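Local coordinates for regulatory protein BlaR1 (Bacillus licheniformis, PDB 1NRF) that probably senses beta-lactam antibiotics outside the cell, through acylation of a serine in this C-terminal domain, and relays the signal across the membrane, at residues Phe59-Thr64 with Gly152-Ser157; Thr64-Ser69 with Ser198-Thr203. All coordinates share one frame; numbering follows the deposited sequence.

Contact 1 (Phe59-Thr64 with Gly152-Ser157)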
ATOM      1  N   PHE A  59     -10.312   5.820   2.442  1.00 27.83           N
ATOM      2  CA  PHE A  59     -10.811   4.517   2.835  1.00 26.21           C
ATOM      3  C   PHE A  59      -9.816   3.924   3.817  1.00 27.58           C
ATOM      4  O   PHE A  59      -8.696   4.429   3.954  1.00 26.68           O
ATOM      5  CB  PHE A  59     -10.919   3.607   1.616  1.00 24.35           C
ATOM      6  CG  PHE A  59     -11.663   4.218   0.477  1.00 24.42           C
ATOM      7  CD1 PHE A  59     -10.986   4.945  -0.504  1.00 24.98           C
ATOM      8  CD2 PHE A  59     -13.042   4.079   0.379  1.00 22.33           C
ATOM      9  CE1 PHE A  59     -11.671   5.519  -1.569  1.00 23.28           C
ATOM     10  CE2 PHE A  59     -13.743   4.654  -0.688  1.00 23.77           C
ATOM     11  CZ  PHE A  59     -13.056   5.374  -1.663  1.00 24.24           C
ATOM     12  N   ALA A  60     -10.217   2.865   4.510  1.00 25.73           N
ATOM     13  CA  ALA A  60      -9.294   2.232   5.429  1.00 28.57           C
ATOM     14  C   ALA A  60      -8.137   1.727   4.549  1.00 28.12           C
ATOM     15  O   ALA A  60      -8.356   1.104   3.512  1.00 27.04           O
ATOM     16  CB  ALA A  60      -9.972   1.072   6.149  1.00 27.34           C
ATOM     17  N   PRO A  61      -6.893   2.005   4.950  1.00 28.94           N
ATOM     18  CA  PRO A  61      -5.731   1.563   4.169  1.00 27.34           C
ATOM     19  C   PRO A  61      -5.517   0.047   4.118  1.00 26.49           C
ATOM     20  O   PRO A  61      -4.954  -0.476   3.152  1.00 26.90           O
ATOM     21  CB  PRO A  61      -4.576   2.292   4.842  1.00 26.80           C
ATOM     22  CG  PRO A  61      -5.036   2.381   6.286  1.00 28.68           C
ATOM     23  CD  PRO A  61      -6.482   2.776   6.138  1.00 27.78           C
ATOM     24  N   ALA A  62      -5.971  -0.653   5.153  1.00 27.27           N
ATOM     25  CA  ALA A  62      -5.821  -2.106   5.244  1.00 26.18           C
ATOM     26  C   ALA A  62      -4.347  -2.512   5.085  1.00 25.45           C
ATOM     27  O   ALA A  62      -3.450  -1.758   5.465  1.00 25.18           O
ATOM     28  CB  ALA A  62      -6.689  -2.790   4.189  1.00 23.44           C
ATOM     29  N   SER A  63      -4.084  -3.690   4.530  1.00 25.19           N
ATOM     30  CA  SER A  63      -2.695  -4.117   4.362  1.00 25.97           C
ATOM     31  C   SER A  63      -1.765  -3.160   3.599  1.00 27.08           C
ATOM     32  O   SER A  63      -0.560  -3.372   3.605  1.00 26.43           O
ATOM     33  CB  SER A  63      -2.623  -5.487   3.696  1.00 26.26           C
ATOM     34  OG  SER A  63      -2.779  -6.518   4.639  1.00 24.42           O
ATOM     35  N   THR A  64      -2.294  -2.126   2.938  1.00 26.81           N
ATOM     36  CA  THR A  64      -1.402  -1.200   2.223  1.00 26.81           C
ATOM     37  C   THR A  64      -0.543  -0.440   3.222  1.00 26.67           C
ATOM     38  O   THR A  64       0.557   0.009   2.901  1.00 25.45           O
ATOM     39  CB  THR A  64      -2.167  -0.130   1.347  1.00 26.87           C
ATOM     40  OG1 THR A  64      -2.917   0.764   2.184  1.00 22.11           O
ATOM     41  CG2 THR A  64      -3.080  -0.812   0.355  1.00 23.79           C
ATOM     42  N   GLY A 152     -11.191   1.303   9.983  1.00 36.12           N
ATOM     43  CA  GLY A 152     -11.749   2.503   9.397  1.00 35.35           C
ATOM     44  C   GLY A 152     -11.553   3.784  10.174  1.00 35.40           C
ATOM     45  O   GLY A 152     -12.162   4.808   9.844  1.00 35.03           O
ATOM     46  N   SER A 153     -10.732   3.733  11.220  1.00 34.27           N
ATOM     47  CA  SER A 153     -10.445   4.938  11.991  1.00 31.85           C
ATOM     48  C   SER A 153      -9.457   5.718  11.114  1.00 30.71           C
ATOM     49  O   SER A 153      -9.702   6.864  10.743  1.00 29.75           O
ATOM     50  CB  SER A 153      -9.825   4.571  13.343  1.00 30.83           C
ATOM     51  OG  SER A 153      -8.788   3.618  13.198  1.00 29.95           O
ATOM     52  N   LEU A 154      -8.355   5.065  10.756  1.00 28.98           N
ATOM     53  CA  LEU A 154      -7.350   5.671   9.888  1.00 28.25           C
ATOM     54  C   LEU A 154      -7.776   5.499   8.435  1.00 26.54           C
ATOM     55  O   LEU A 154      -8.072   4.393   8.006  1.00 26.34           O
ATOM     56  CB  LEU A 154      -5.989   4.997  10.086  1.00 26.06           C
ATOM     57  CG  LEU A 154      -4.852   5.561   9.228  1.00 24.42           C
ATOM     58  CD1 LEU A 154      -4.662   7.043   9.546  1.00 23.93           C
ATOM     59  CD2 LEU A 154      -3.574   4.779   9.492  1.00 21.03           C
ATOM     60  N   GLN A 155      -7.809   6.591   7.684  1.00 27.31           N
ATOM     61  CA  GLN A 155      -8.183   6.542   6.273  1.00 26.36           C
ATOM     62  C   GLN A 155      -7.285   7.436   5.428  1.00 27.39           C
ATOM     63  O   GLN A 155      -6.831   8.487   5.883  1.00 26.07           O
ATOM     64  CB  GLN A 155      -9.630   6.973   6.082  1.00 27.13           C
ATOM     65  CG  GLN A 155     -10.618   6.111   6.808  1.00 29.37           C
ATOM     66  CD  GLN A 155     -12.037   6.433   6.419  1.00 32.92           C
ATOM     67  OE1 GLN A 155     -12.977   5.782   6.874  1.00 36.00           O
ATOM     68  NE2 GLN A 155     -12.206   7.438   5.567  1.00 31.27           N
ATOM     69  N   ILE A 156      -7.047   7.008   4.191  1.00 28.11           N
ATOM     70  CA  ILE A 156      -6.198   7.729   3.246  1.00 26.94           C
ATOM     71  C   ILE A 156      -6.801   7.541   1.857  1.00 26.77           C
ATOM     72  O   ILE A 156      -7.418   6.518   1.585  1.00 28.51           O
ATOM     73  CB  ILE A 156      -4.746   7.160   3.268  1.00 24.80           C
ATOM     74  CG1 ILE A 156      -3.806   8.028   2.418  1.00 20.85           C
ATOM     75  CG2 ILE A 156      -4.750   5.712   2.748  1.00 24.34           C
ATOM     76  CD1 ILE A 156      -2.298   7.694   2.614  1.00 13.12           C
ATOM     77  N   SER A 157      -6.625   8.522   0.980  1.00 26.96           N
ATOM     78  CA  SER A 157      -7.187   8.429  -0.361  1.00 27.54           C
ATOM     79  C   SER A 157      -6.199   7.854  -1.345  1.00 26.05           C
ATOM     80  O   SER A 157      -5.001   7.860  -1.095  1.00 29.45           O
ATOM     81  CB  SER A 157      -7.607   9.812  -0.863  1.00 29.11           C
ATOM     82  OG  SER A 157      -6.466  10.604  -1.160  1.00 29.66           O
TER
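F59 and I156 pair as a single antiparallel, hydrogen-bonded bridge between two loops of the penicillin-binding fold, the first leading to S63, the serine probably acylated by beta-lactams. F59 N donates to I156 O over 3.1 Å with an N-H...O angle of 163°, reaching that oxygen from above its carbonyl plane. I156 N returns the bond to F59 O, a reciprocal pair that sets F59 CA and I156 CA 5.6 Å apart. F59 O also accepts a CA-H...O contact from Q155 CA at 3.2 Å. One residue along, A60 CA points its hydrogen almost straight at L154 O, 3.6 Å away. P61 lies over the same part of the second loop, its CB 4.0 Å from I156 CG2 and its CG 4.3 Å from L154 CD2. With CG1 anti to the backbone N (chi1 -173°), the longer branch of I156 leads away from the first loop and CG2 is left to meet P61; the side chain also touches I164 of helix 158-170. The F59 ring leaves the bridge and stacks on H231, while A60 O accepts from W214 NE1. N139 holds the far loop through its side chain, taking the Q155 N bond at OD1 and giving ND2 to S153 O. The turn at P61 is closed from one face of its carbonyl, where P61 O accepts from both T64 N and T64 OG1, the hydroxyl at 2.6 Å.

Contact 2 (Thr64-Ser69 with Ser198-Thr203); sequences TYKVFS and SGKTGT
K200 leaves its strand toward K66 and T64 and is bent at chi2 (-95°) and chi4, which turns NZ to T201 O of its own strand. K66, with CG anti to its carbonyl carbon (chi1 -76°), runs extended as far as CE and turns at its last torsion, bringing NZ round to S63 OG, with which it is hydrogen-bonded. The two lysine chains cross obliquely, methylene against methylene, K66 CD 4.0 Å from K200 CE. K200 CD lies 4.1 Å from T64 CA, and K200 CB touches V67 CG2 at 4.3 Å, so the aliphatic part of the chain fills the angle between the helix start and the strand. T64 completes the packing with its methyl: CG2 comes down on the backbone of strand 195-205, 4.0 Å from K200 O and 4.2 Å from the bare CA of G202, where the lack of a side chain lets the 3-10 turn approach the strand. S63 and K66 match the SxxK pattern, and K200-T201-G202 the KTG-type triad, of penicillin-interacting enzymes; the contact therefore joins two walls of what is probably the beta-lactam pocket. The K200 NZ bond to T201 O is 3.2 Å long, and the amine is also hydrogen-bonded to S111 OG. K66 NZ and K200 NZ stay 6.1 Å apart. K66 is thought to be carboxylated in the working protein but is unmodified here, and its bond to S63 OG is consistent with a part in preparing S63 for acylation.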
ATOM      1  N   THR A  64      -2.294  -2.126   2.938  1.00 26.81           N
ATOM      2  CA  THR A  64      -1.402  -1.200   2.223  1.00 26.81           C
ATOM      3  C   THR A  64      -0.543  -0.440   3.222  1.00 26.67           C
ATOM      4  O   THR A  64       0.557   0.009   2.901  1.00 25.45           O
ATOM      5  CB  THR A  64      -2.167  -0.130   1.347  1.00 26.87           C
ATOM      6  OG1 THR A  64      -2.917   0.764   2.184  1.00 22.11           O
ATOM      7  CG2 THR A  64      -3.080  -0.812   0.355  1.00 23.79           C
ATOM      8  N   TYR A  65      -1.050  -0.321   4.442  1.00 25.94           N
ATOM      9  CA  TYR A  65      -0.357   0.417   5.483  1.00 27.63           C
ATOM     10  C   TYR A  65       0.880  -0.297   6.066  1.00 28.60           C
ATOM     11  O   TYR A  65       1.735   0.337   6.698  1.00 28.55           O
ATOM     12  CB  TYR A  65      -1.358   0.754   6.600  1.00 28.16           C
ATOM     13  CG  TYR A  65      -0.741   1.550   7.706  1.00 27.45           C
ATOM     14  CD1 TYR A  65      -0.428   2.892   7.520  1.00 26.66           C
ATOM     15  CD2 TYR A  65      -0.367   0.938   8.900  1.00 25.91           C
ATOM     16  CE1 TYR A  65       0.255   3.607   8.485  1.00 27.97           C
ATOM     17  CE2 TYR A  65       0.315   1.639   9.880  1.00 28.97           C
ATOM     18  CZ  TYR A  65       0.629   2.976   9.663  1.00 29.38           C
ATOM     19  OH  TYR A  65       1.328   3.679  10.608  1.00 28.01           O
ATOM     20  N   LYS A  66       0.971  -1.609   5.855  1.00 28.43           N
ATOM     21  CA  LYS A  66       2.093  -2.401   6.358  1.00 29.65           C
ATOM     22  C   LYS A  66       3.467  -1.851   5.938  1.00 31.32           C
ATOM     23  O   LYS A  66       4.469  -2.049   6.629  1.00 32.12           O
ATOM     24  CB  LYS A  66       1.958  -3.850   5.887  1.00 30.42           C
ATOM     25  CG  LYS A  66       0.926  -4.689   6.632  1.00 28.74           C
ATOM     26  CD  LYS A  66       0.857  -6.069   5.987  1.00 28.91           C
ATOM     27  CE  LYS A  66       0.013  -7.048   6.776  1.00 27.63           C
ATOM     28  NZ  LYS A  66      -1.389  -6.620   6.898  1.00 24.79           N
ATOM     29  N   VAL A  67       3.508  -1.162   4.802  1.00 31.63           N
ATOM     30  CA  VAL A  67       4.745  -0.567   4.305  1.00 31.47           C
ATOM     31  C   VAL A  67       5.270   0.449   5.321  1.00 30.50           C
ATOM     32  O   VAL A  67       6.458   0.465   5.646  1.00 28.37           O
ATOM     33  CB  VAL A  67       4.510   0.151   2.941  1.00 32.65           C
ATOM     34  CG1 VAL A  67       5.761   0.896   2.511  1.00 34.26           C
ATOM     35  CG2 VAL A  67       4.111  -0.870   1.871  1.00 33.65           C
ATOM     36  N   PHE A  68       4.375   1.287   5.826  1.00 30.50           N
ATOM     37  CA  PHE A  68       4.772   2.302   6.789  1.00 33.75           C
ATOM     38  C   PHE A  68       4.879   1.719   8.187  1.00 35.28           C
ATOM     39  O   PHE A  68       5.641   2.209   9.013  1.00 35.84           O
ATOM     40  CB  PHE A  68       3.795   3.479   6.754  1.00 33.63           C
ATOM     41  CG  PHE A  68       3.828   4.243   5.463  1.00 31.88           C
ATOM     42  CD1 PHE A  68       3.108   3.800   4.356  1.00 32.63           C
ATOM     43  CD2 PHE A  68       4.626   5.370   5.333  1.00 29.36           C
ATOM     44  CE1 PHE A  68       3.186   4.470   3.137  1.00 30.77           C
ATOM     45  CE2 PHE A  68       4.711   6.048   4.117  1.00 31.34           C
ATOM     46  CZ  PHE A  68       3.988   5.594   3.016  1.00 30.57           C
ATOM     47  N   SER A  69       4.114   0.669   8.447  1.00 37.89           N
ATOM     48  CA  SER A  69       4.174   0.004   9.740  1.00 39.54           C
ATOM     49  C   SER A  69       5.586  -0.568   9.865  1.00 38.82           C
ATOM     50  O   SER A  69       6.237  -0.442  10.904  1.00 40.15           O
ATOM     51  CB  SER A  69       3.152  -1.136   9.802  1.00 40.60           C
ATOM     52  OG  SER A  69       3.330  -1.913  10.977  1.00 42.92           O
ATOM     53  N   SER A 198       7.043  -2.665  -7.873  1.00 29.90           N
ATOM     54  CA  SER A 198       6.946  -2.733  -6.418  1.00 29.51           C
ATOM     55  C   SER A 198       5.472  -2.440  -6.111  1.00 29.98           C
ATOM     56  O   SER A 198       4.844  -1.636  -6.813  1.00 29.26           O
ATOM     57  CB  SER A 198       7.830  -1.669  -5.747  1.00 30.70           C
ATOM     58  OG  SER A 198       9.214  -1.956  -5.879  1.00 31.47           O
ATOM     59  N   GLY A 199       4.923  -3.092  -5.086  1.00 27.02           N
ATOM     60  CA  GLY A 199       3.537  -2.865  -4.728  1.00 24.17           C
ATOM     61  C   GLY A 199       3.057  -3.642  -3.519  1.00 26.10           C
ATOM     62  O   GLY A 199       3.771  -4.489  -2.979  1.00 26.05           O
ATOM     63  N   LYS A 200       1.834  -3.353  -3.087  1.00 26.35           N
ATOM     64  CA  LYS A 200       1.250  -4.028  -1.934  1.00 26.45           C
ATOM     65  C   LYS A 200      -0.275  -3.994  -1.989  1.00 25.36           C
ATOM     66  O   LYS A 200      -0.878  -2.946  -2.228  1.00 24.53           O
ATOM     67  CB  LYS A 200       1.759  -3.384  -0.641  1.00 28.43           C
ATOM     68  CG  LYS A 200       2.050  -4.399   0.470  1.00 32.22           C
ATOM     69  CD  LYS A 200       0.861  -4.554   1.394  1.00 32.42           C
ATOM     70  CE  LYS A 200       0.788  -5.938   1.979  1.00 28.01           C
ATOM     71  NZ  LYS A 200       0.185  -6.856   0.983  1.00 32.03           N
ATOM     72  N   THR A 201      -0.888  -5.155  -1.777  1.00 24.95           N
ATOM     73  CA  THR A 201      -2.346  -5.292  -1.809  1.00 25.82           C
ATOM     74  C   THR A 201      -3.007  -5.004  -0.472  1.00 26.23           C
ATOM     75  O   THR A 201      -2.364  -5.021   0.570  1.00 26.46           O
ATOM     76  CB  THR A 201      -2.785  -6.721  -2.182  1.00 24.13           C
ATOM     77  OG1 THR A 201      -2.252  -7.636  -1.215  1.00 25.19           O
ATOM     78  CG2 THR A 201      -2.317  -7.091  -3.565  1.00 22.81           C
ATOM     79  N   GLY A 202      -4.314  -4.779  -0.527  1.00 27.39           N
ATOM     80  CA  GLY A 202      -5.088  -4.518   0.667  1.00 29.26           C
ATOM     81  C   GLY A 202      -6.513  -4.981   0.443  1.00 29.86           C
ATOM     82  O   GLY A 202      -7.083  -4.756  -0.630  1.00 27.93           O
ATOM     83  N   THR A 203      -7.079  -5.655   1.438  1.00 29.51           N
ATOM     84  CA  THR A 203      -8.454  -6.132   1.351  1.00 31.95           C
ATOM     85  C   THR A 203      -9.232  -5.790   2.617  1.00 33.56           C
ATOM     86  O   THR A 203      -8.709  -5.909   3.726  1.00 34.79           O
ATOM     87  CB  THR A 203      -8.527  -7.659   1.151  1.00 31.77           C
ATOM     88  OG1 THR A 203      -7.898  -8.013  -0.083  1.00 30.88           O
ATOM     89  CG2 THR A 203      -9.984  -8.115   1.113  1.00 32.15           C
TER

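How the contacts relate
Contacts 1 and 2 lie with their centres 10 Å apart and share T64, where the 3-10 turn after 59-62 runs into helix 66-76. Along the chain they alternate: 59-64 and 64-69 come first, then 152-157 just before helix 158-170, then 198-203 on strand 195-205 of the mixed sheet. They also touch directly, S63 CB lying 3.2 Å from T201 O, with A62 beside T203. The partly buried contact 1 holds the approach to S63 against the loop before helix 158-170; the buried contact 2 sets the residues after S63 against the sheet. Together they flank, from before and after, the serine probably acylated in this sensor domain, and so probably help to place it.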